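Local coordinates for chemotaxis protein cheA (Thermotoga maritima, PDB 1TQG) that probably relays phosphoryl groups from its histidine kinase to response regulators in bacterial chemotaxis, through a phosphotransferase domain, at residues 36-41 with 72-77; 43-48 with 65-70. All blocks are in the same frame, centred on the assembly; numbering follows the deposited sequence. Where two conformers were deposited one is given.

Contact 1 (36-41 with 72-77)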
loop_
_atom_site.group_PDB
_atom_site.type_symbol
_atom_site.label_atom_id
_atom_site.label_comp_id
_atom_site.label_asym_id
_atom_site.label_seq_id
_atom_site.Cartn_x
_atom_site.Cartn_y
_atom_site.Cartn_z
ATOM N N GLU A 36 13.402 8.889 2.893
ATOM C CA GLU A 36 13.079 8.631 1.497
ATOM C C GLU A 36 12.286 7.317 1.377
ATOM O O GLU A 36 11.401 7.191 0.569
ATOM C CB GLU A 36 14.352 8.637 0.662
ATOM C CG GLU A 36 14.078 8.517 -0.847
ATOM C CD GLU A 36 12.955 9.337 -1.438
ATOM O OE1 GLU A 36 12.683 10.456 -0.935
ATOM O OE2 GLU A 36 12.292 8.929 -2.434
ATOM N N LEU A 37 12.724 6.323 2.086
ATOM C CA LEU A 37 12.013 5.067 2.070
ATOM C C LEU A 37 10.612 5.210 2.659
ATOM O O LEU A 37 9.656 4.609 2.128
ATOM C CB LEU A 37 12.777 4.001 2.795
ATOM C CG LEU A 37 14.160 3.644 2.232
ATOM C CD1 LEU A 37 14.890 2.736 3.184
ATOM C CD2 LEU A 37 14.023 3.105 0.833
ATOM N N ILE A 38 10.481 5.992 3.723
ATOM C CA ILE A 38 9.126 6.281 4.247
ATOM C C ILE A 38 8.285 6.905 3.154
ATOM O O ILE A 38 7.119 6.518 2.976
ATOM C CB ILE A 38 9.176 7.132 5.533
ATOM C CG1 ILE A 38 9.946 6.387 6.634
ATOM C CG2 ILE A 38 7.799 7.579 5.950
ATOM C CD1 ILE A 38 10.208 7.287 7.809
ATOM N N ASN A 39 8.826 7.880 2.466
ATOM C CA ASN A 39 8.138 8.527 1.382
ATOM C C ASN A 39 7.779 7.540 0.238
ATOM O O ASN A 39 6.660 7.609 -0.297
ATOM C CB ASN A 39 8.935 9.680 0.807
ATOM C CG ASN A 39 9.086 10.803 1.798
ATOM O OD1 ASN A 39 8.258 11.093 2.618
ATOM N ND2 ASN A 39 10.149 11.542 1.651
ATOM N N GLU A 40 8.653 6.635 -0.100
ATOM C CA GLU A 40 8.369 5.628 -1.100
ATOM C C GLU A 40 7.143 4.803 -0.758
ATOM O O GLU A 40 6.302 4.482 -1.592
ATOM C CB GLU A 40 9.515 4.644 -1.257
ATOM C CG GLU A 40 10.731 5.089 -1.955
ATOM C CD GLU A 40 11.798 4.017 -2.103
ATOM O OE1 GLU A 40 11.682 2.782 -1.975
ATOM O OE2 GLU A 40 12.875 4.542 -2.370
ATOM N N ALA A 41 7.137 4.383 0.496
ATOM C CA ALA A 41 5.985 3.607 0.939
ATOM C C ALA A 41 4.716 4.428 0.935
ATOM O O ALA A 41 3.663 3.896 0.463
ATOM C CB ALA A 41 6.280 3.076 2.336
ATOM N N ASP A 72 2.134 8.671 6.478
ATOM C CA ASP A 72 2.114 10.126 6.433
ATOM C C ASP A 72 2.514 10.726 7.759
ATOM O O ASP A 72 3.289 11.686 7.832
ATOM C CB ASP A 72 0.702 10.511 6.008
ATOM C CG ASP A 72 0.627 11.775 5.186
ATOM O OD1 ASP A 72 1.647 12.410 4.865
ATOM O OD2 ASP A 72 -0.515 12.121 4.822
ATOM N N LYS A 73 2.014 10.135 8.842
ATOM C CA LYS A 73 2.493 10.554 10.189
ATOM C C LYS A 73 3.997 10.355 10.274
ATOM O O LYS A 73 4.730 11.224 10.753
ATOM C CB LYS A 73 1.710 9.821 11.252
ATOM C CG LYS A 73 0.240 10.273 11.417
ATOM C CD LYS A 73 -0.415 9.421 12.510
ATOM C CE LYS A 73 -1.834 9.868 12.735
ATOM N NZ LYS A 73 -2.699 8.770 13.250
ATOM N N ALA A 74 4.493 9.223 9.779
ATOM C CA ALA A 74 5.906 8.932 9.937
ATOM C C ALA A 74 6.740 9.887 9.082
ATOM O O ALA A 74 7.801 10.335 9.489
ATOM C CB ALA A 74 6.149 7.492 9.544
ATOM N N ARG A 75 6.261 10.247 7.858
ATOM C CA ARG A 75 7.072 11.109 6.995
ATOM C C ARG A 75 7.133 12.535 7.572
ATOM O O ARG A 75 8.033 13.283 7.245
ATOM C CB ARG A 75 6.622 10.993 5.533
ATOM C CG ARG A 75 5.462 11.907 5.197
ATOM C CD ARG A 75 5.028 11.615 3.781
ATOM N NE ARG A 75 3.909 12.401 3.383
ATOM C CZ ARG A 75 3.897 13.512 2.624
ATOM N NH1 ARG A 75 4.972 14.032 2.112
ATOM N NH2 ARG A 75 2.717 14.092 2.354
ATOM N N ASN A 76 6.178 12.973 8.398
ATOM C CA ASN A 76 6.203 14.277 9.046
ATOM C C ASN A 76 6.775 14.158 10.445
ATOM O O ASN A 76 6.630 15.067 11.252
ATOM C CB ASN A 76 4.767 14.811 9.127
ATOM C CG ASN A 76 4.192 15.298 7.868
ATOM O OD1 ASN A 76 3.530 14.655 7.013
ATOM N ND2 ASN A 76 4.534 16.531 7.601
ATOM N N SER A 77 7.417 13.040 10.786
ATOM C CA SER A 77 8.072 12.775 12.058
ATOM C C SER A 77 7.138 12.886 13.233
ATOM O O SER A 77 7.541 13.138 14.350
ATOM C CB SER A 77 9.284 13.723 12.252
ATOM O OG SER A 77 10.294 13.421 11.326
HETATM O O HOH W 1 7.853 13.630 2.965
#

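Contact 2 (43-48 with 65-70)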
loop_
_atom_site.group_PDB
_atom_site.type_symbol
_atom_site.label_atom_id
_atom_site.label_comp_id
_atom_site.label_asym_id
_atom_site.label_seq_id
_atom_site.Cartn_x
_atom_site.Cartn_y
_atom_site.Cartn_z
ATOM N N ARG A 43 3.974 6.871 -1.043
ATOM C CA ARG A 43 3.581 7.117 -2.408
ATOM C C ARG A 43 2.860 5.904 -3.040
ATOM O O ARG A 43 1.869 6.038 -3.744
ATOM C CB ARG A 43 4.735 7.468 -3.320
ATOM C CG ARG A 43 5.340 8.808 -2.920
ATOM C CD ARG A 43 6.323 9.244 -3.954
ATOM N NE ARG A 43 7.601 8.586 -3.895
ATOM C CZ ARG A 43 8.718 8.960 -3.254
ATOM N NH1 ARG A 43 8.799 10.044 -2.489
ATOM N NH2 ARG A 43 9.801 8.193 -3.370
ATOM N N ALA A 44 3.402 4.713 -2.714
ATOM C CA ALA A 44 2.764 3.495 -3.249
ATOM C C ALA A 44 1.381 3.312 -2.662
ATOM O O ALA A 44 0.442 2.987 -3.363
ATOM C CB ALA A 44 3.677 2.305 -2.923
ATOM N N LEU A 45 1.233 3.508 -1.339
ATOM C CA LEU A 45 -0.079 3.390 -0.712
ATOM C C LEU A 45 -1.039 4.415 -1.251
ATOM O O LEU A 45 -2.240 4.129 -1.403
ATOM C CB LEU A 45 0.048 3.497 0.813
ATOM C CG LEU A 45 0.687 2.267 1.475
ATOM C CD1 LEU A 45 1.193 2.666 2.859
ATOM C CD2 LEU A 45 -0.256 1.111 1.491
ATOM N N HIS A 46 -0.573 5.632 -1.475
ATOM C CA HIS A 46 -1.429 6.691 -1.985
ATOM C C HIS A 46 -1.881 6.333 -3.391
ATOM O O HIS A 46 -3.061 6.526 -3.743
ATOM C CB HIS A 46 -0.604 8.011 -1.935
ATOM C CG HIS A 46 -1.467 9.151 -2.339
ATOM N ND1 HIS A 46 -2.491 9.598 -1.566
ATOM C CD2 HIS A 46 -1.394 10.003 -3.373
ATOM C CE1 HIS A 46 -3.059 10.604 -2.096
ATOM N NE2 HIS A 46 -2.461 10.892 -3.230
ATOM N N THR A 47 -1.000 5.787 -4.225
ATOM C CA THR A 47 -1.391 5.372 -5.574
ATOM C C THR A 47 -2.456 4.274 -5.485
ATOM O O THR A 47 -3.483 4.268 -6.186
ATOM C CB THR A 47 -0.189 4.858 -6.414
ATOM O OG1 THR A 47 0.656 5.975 -6.719
ATOM C CG2 THR A 47 -0.633 4.284 -7.737
ATOM N N LEU A 48 -2.246 3.279 -4.611
ATOM C CA LEU A 48 -3.260 2.202 -4.454
ATOM C C LEU A 48 -4.591 2.754 -4.018
ATOM O O LEU A 48 -5.623 2.316 -4.518
ATOM C CB LEU A 48 -2.711 1.168 -3.486
ATOM C CG LEU A 48 -1.564 0.263 -3.964
ATOM C CD1 LEU A 48 -0.914 -0.425 -2.781
ATOM C CD2 LEU A 48 -2.080 -0.712 -5.003
ATOM N N HIS A 65 -6.141 4.064 2.775
ATOM C CA HIS A 65 -6.110 5.344 3.442
ATOM C C HIS A 65 -5.623 5.207 4.878
ATOM O O HIS A 65 -4.804 6.029 5.306
ATOM C CB HIS A 65 -7.502 5.991 3.401
ATOM C CG HIS A 65 -7.409 7.444 3.847
ATOM N ND1 HIS A 65 -6.415 8.330 3.619
ATOM C CD2 HIS A 65 -8.347 8.101 4.541
ATOM C CE1 HIS A 65 -6.721 9.522 4.160
ATOM N NE2 HIS A 65 -7.894 9.373 4.734
ATOM N N THR A 66 -6.114 4.252 5.640
ATOM C CA THR A 66 -5.635 4.013 7.003
ATOM C C THR A 66 -4.145 3.784 6.996
ATOM O O THR A 66 -3.381 4.296 7.835
ATOM C CB THR A 66 -6.439 2.839 7.633
ATOM O OG1 THR A 66 -7.778 3.233 7.768
ATOM C CG2 THR A 66 -5.905 2.437 8.973
ATOM N N LEU A 67 -3.649 2.998 6.038
ATOM C CA LEU A 67 -2.226 2.679 5.994
ATOM C C LEU A 67 -1.411 3.855 5.574
ATOM O O LEU A 67 -0.347 4.160 6.120
ATOM C CB LEU A 67 -2.006 1.513 5.014
ATOM C CG LEU A 67 -2.635 0.179 5.407
ATOM C CD1 LEU A 67 -2.551 -0.746 4.190
ATOM C CD2 LEU A 67 -2.017 -0.395 6.643
ATOM N N GLU A 68 -1.883 4.610 4.569
ATOM C CA GLU A 68 -1.203 5.811 4.100
ATOM C C GLU A 68 -1.121 6.786 5.293
ATOM O O GLU A 68 -0.080 7.475 5.366
ATOM C CB GLU A 68 -1.801 6.402 2.837
ATOM C CG GLU A 68 -2.720 7.538 2.906
ATOM C CD GLU A 68 -3.320 7.958 1.580
ATOM O OE1 GLU A 68 -2.654 7.878 0.550
ATOM O OE2 GLU A 68 -4.479 8.452 1.609
ATOM N N ASN A 69 -2.147 6.883 6.133
ATOM C CA ASN A 69 -2.079 7.787 7.254
ATOM C C ASN A 69 -0.965 7.434 8.179
ATOM O O ASN A 69 -0.322 8.354 8.768
ATOM C CB ASN A 69 -3.420 7.749 8.049
ATOM C CG ASN A 69 -4.530 8.468 7.362
ATOM O OD1 ASN A 69 -4.351 9.248 6.422
ATOM N ND2 ASN A 69 -5.748 8.179 7.761
ATOM N N ILE A 70 -0.652 6.169 8.422
ATOM C CA ILE A 70 0.509 5.758 9.252
ATOM C C ILE A 70 1.780 6.309 8.613
ATOM O O ILE A 70 2.571 6.954 9.312
ATOM C CB ILE A 70 0.530 4.266 9.406
ATOM C CG1 ILE A 70 -0.724 3.710 10.098
ATOM C CG2 ILE A 70 1.800 3.874 10.166
ATOM C CD1 ILE A 70 -0.826 2.186 10.016
#

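Contact 1 (36-41 with 72-77)
Ile38 drives its CG2 methyl against the backbone and first side-chain carbon of Arg75, and this is the tight part of the contact. The methyl lies anti to its own backbone N and comes within 3.6 Å of Arg75 CB, at the point where the two CA atoms draw to 5.9 Å. Beside it, Ile38 CG2 meets Ala74 CB at 4.0 Å. Leu28, Leu71 and Ile81 also pack on Ile38, giving this edge a largely apolar setting.

The other edge is looser and watery. Asn39 crosses Arg75 at about a right angle, its OD1 resting 3.3 Å from Arg75 CB and also beside CD. The amide and guanidinium planes stand 77° apart, and a water links the two groups, donating a hydrogen bond to Asn39 OD1 (2.6 Å) and accepting one from Arg75 NH1. Arg75 places CG between its own N and carbonyl carbon (chi1 85°), then runs extended to NE; in the conformer given for Asp72, NE forms a salt bridge with Asp72 OD1 at 2.7 Å, from the anti side but well out of the carboxylate plane. Phe42 adds a cation-pi contact to the same guanidinium.

Just beyond, Ser77 takes positive phi as the C-prime residue of a Schellman motif. A helix ending this way, packed against the start of its antiparallel neighbour, belongs to the end of an Hpt four-helix bundle.

Contact 2 (43-48 with 65-70)
Glu68 and Leu45 give up the most surface here, and their backbones approach closest too, with 5.5 Å between the two CA atoms. The CB atoms of Leu45 and Glu68 meet at 4.0 Å, and from there the side chains part: Leu45 turns into the core, Glu68 along the flank toward His46. Leu45 crosses Leu67 at about a right angle; its CD2 methyl packs on Leu67 CB at 4.0 Å, while CD1 lies against the Leu67 carbonyl, 3.9 Å from Leu67 O. Leu21 and Leu71 lie against Leu45, and Ile96 against Leu67.

The two segments run antiparallel at 158°, their axes 8.8 Å apart, as neighbours in the four-helix bundle of an Hpt domain. His46 begins the His-Thr-Leu-Lys run of that family's phosphorylation motif, consistent with its being the phosphoacceptor.

Glu68 grips this imidazole at ND1. Its OE1 accepts a hydrogen bond from His46 ND1 at 2.7 Å, with an N-H...O angle of 151°. OE1 is in the ring plane, while ND1 meets it on the syn side, tilted out of the carboxylate plane. The same oxygen rests on the helix carrying the ring, 3.1 Å from His46 CA. In His46, chi1 of -175° carries the ring to the flank of Glu68 and chi2 turns ND1 to the oxygen. The far oxygen, OE2, forms a salt bridge with Lys49, and His65 ND1 also points at it, although the place of OE2 is less sure. With an alanine in place of Glu68, His46 ND1 and Lys49 would probably lose their carboxylate partner, and the imidazole would be freer to turn. Phe42, on helix 35-55, packs on Glu68.

In the fold
From the N terminus the chain first lays down helix 3-30, whose side covers helix 35-55 beside both contacts. Helix 35-55 then supplies residues 36-41 and, about two turns on, residues 43-48. A short turn leads into helix 58-75, which comes back antiparallel: 65-70 reaches 43-48 first and closes contact 2, and 72-77 then reaches 36-41 and closes contact 1. Contact 2 is therefore nested inside the loop of contact 1, like successive rungs of a helical hairpin, their centres 10 Å apart. In the conformer given for Glu36, a Glu36-Arg43 salt bridge joins them along helix 35-55. Contact 2 sits nearer the middle of the bundle; helix 83-103 packs on its 65-70 side.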